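Local coordinates for mitogen activated protein kinase, putative (Leishmania donovani, PDB 4QNY), which is a putative mitogen-activated protein kinase that binds a nucleotide with magnesium and probably transfers phosphate from ATP to protein substrates, at residues A284-R289 with M306-L311. Numbering follows the deposited sequence.
Sequences ALDLLR and MRHPFL
The carboxylate of Asp-286 joins His-308 to Arg-289, one oxygen for each. OD1 takes both NE and NH2 of Arg-289, one helical turn on; the guanidinium presents its side, and both nitrogens reach OD1 from the same face of the carboxylate, with NH2 at 3.0 Å from OD1 in a salt bridge. OD2 offers its anti lone pair to His-308 NE2, 2.6 Å away, in a nearly straight bond (177°) lying in the imidazole plane. The carboxylate and imidazole planes are 21° apart, nearly coplanar. His-308 ND1 accepts a hydrogen bond from the backbone N of Phe-310 (3.1 Å), which, with the NE2 bond, helps fix the ring's rotation. One imidazole face carries Leu-287 CB, 3.8 Å from the ring centroid; Pro-309 CD lies over the opposite face. Phe-310, its CG anti to the backbone N (chi1 179°), lays its ring over Ala-284 CA; its CD2 lies 3.6 Å from Leu-287 CD2. The His-Pro-Phe sequence after helix 302-306, familiar near the end of kinase domains, is thus fastened to helix 282-291. Because ND1 accepts a hydrogen bond, His-308 is probably neutral with its proton on NE2, pointing at a carboxylate whose charge Arg-289 would partly offset.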
# COMPACT_ATOMS: atom_id res chain seq x y z
N ALA A 284 14.58 6.34 16.71
CA ALA A 284 13.85 5.36 15.92
C ALA A 284 12.70 4.77 16.73
O ALA A 284 11.61 4.54 16.20
CB ALA A 284 14.78 4.26 15.44
N LEU A 285 12.95 4.52 18.00
CA LEU A 285 11.96 3.87 18.86
C LEU A 285 10.85 4.83 19.27
O LEU A 285 9.75 4.41 19.61
CB LEU A 285 12.64 3.29 20.10
CG LEU A 285 13.56 2.10 19.82
CD1 LEU A 285 14.10 1.51 21.11
CD2 LEU A 285 12.84 1.05 18.99
N ASP A 286 11.14 6.13 19.23
CA ASP A 286 10.11 7.12 19.53
C ASP A 286 9.18 7.30 18.34
O ASP A 286 7.96 7.38 18.51
CB ASP A 286 10.73 8.46 19.90
CG ASP A 286 9.69 9.55 20.09
OD1 ASP A 286 8.94 9.48 21.08
OD2 ASP A 286 9.62 10.46 19.24
N LEU A 287 9.75 7.39 17.15
CA LEU A 287 8.97 7.51 15.92
C LEU A 287 8.08 6.28 15.75
O LEU A 287 6.93 6.39 15.33
CB LEU A 287 9.88 7.68 14.71
CG LEU A 287 9.17 7.85 13.36
CD1 LEU A 287 8.30 9.09 13.37
CD2 LEU A 287 10.18 7.90 12.22
N LEU A 288 8.63 5.12 16.07
CA LEU A 288 7.89 3.86 16.01
C LEU A 288 6.74 3.86 17.01
O LEU A 288 5.62 3.46 16.68
CB LEU A 288 8.83 2.68 16.28
CG LEU A 288 8.21 1.28 16.22
CD1 LEU A 288 7.62 1.02 14.85
CD2 LEU A 288 9.24 0.22 16.57
N ARG A 289 7.02 4.31 18.23
CA ARG A 289 6.01 4.40 19.28
C ARG A 289 4.87 5.33 18.89
O ARG A 289 3.69 5.00 19.09
CB ARG A 289 6.65 4.89 20.58
CG ARG A 289 5.66 5.26 21.67
CD ARG A 289 6.22 6.33 22.59
NE ARG A 289 6.51 7.57 21.86
CZ ARG A 289 5.63 8.54 21.67
NH1 ARG A 289 4.39 8.43 22.14
NH2 ARG A 289 5.98 9.63 21.00
N MET A 306 7.66 13.46 9.19
CA MET A 306 8.72 13.93 8.30
C MET A 306 9.65 14.91 9.01
O MET A 306 10.81 15.06 8.63
CB MET A 306 8.13 14.58 7.05
CG MET A 306 7.44 13.62 6.11
SD MET A 306 6.91 14.40 4.57
CE MET A 306 5.73 15.60 5.18
N ARG A 307 9.13 15.58 10.04
CA ARG A 307 9.91 16.56 10.79
C ARG A 307 10.51 15.96 12.05
O ARG A 307 11.17 16.65 12.83
CB ARG A 307 9.05 17.78 11.15
CG ARG A 307 8.44 18.50 9.95
CD ARG A 307 7.99 19.90 10.33
NE ARG A 307 6.63 20.19 9.86
CZ ARG A 307 5.56 20.20 10.64
NH1 ARG A 307 5.68 19.95 11.94
NH2 ARG A 307 4.37 20.47 10.13
N HIS A 308 10.27 14.67 12.26
CA HIS A 308 10.80 13.96 13.42
C HIS A 308 12.32 13.90 13.37
O HIS A 308 12.91 13.75 12.30
CB HIS A 308 10.21 12.54 13.48
CG HIS A 308 10.47 11.84 14.78
ND1 HIS A 308 11.58 11.06 14.99
CD2 HIS A 308 9.75 11.80 15.93
CE1 HIS A 308 11.54 10.57 16.22
NE2 HIS A 308 10.44 11.00 16.81
N PRO A 309 12.98 14.04 14.54
CA PRO A 309 14.44 13.99 14.67
C PRO A 309 15.11 12.76 14.06
O PRO A 309 16.30 12.80 13.77
CB PRO A 309 14.65 14.01 16.19
CG PRO A 309 13.48 14.78 16.70
CD PRO A 309 12.32 14.39 15.81
N PHE A 310 14.35 11.68 13.87
CA PHE A 310 14.90 10.46 13.29
C PHE A 310 15.23 10.64 11.81
O PHE A 310 16.06 9.92 11.26
CB PHE A 310 13.93 9.29 13.47
CG PHE A 310 14.41 7.99 12.89
CD1 PHE A 310 15.56 7.38 13.36
CD2 PHE A 310 13.70 7.37 11.87
CE1 PHE A 310 16.00 6.19 12.82
CE2 PHE A 310 14.13 6.17 11.33
CZ PHE A 310 15.28 5.58 11.81
N LEU A 311 14.59 11.62 11.18
CA LEU A 311 14.77 11.87 9.76
C LEU A 311 15.34 13.25 9.48
O LEU A 311 15.15 13.80 8.39
CB LEU A 311 13.44 11.71 9.03
CG LEU A 311 12.65 10.42 9.28
CD1 LEU A 311 11.28 10.51 8.62
CD2 LEU A 311 13.42 9.21 8.78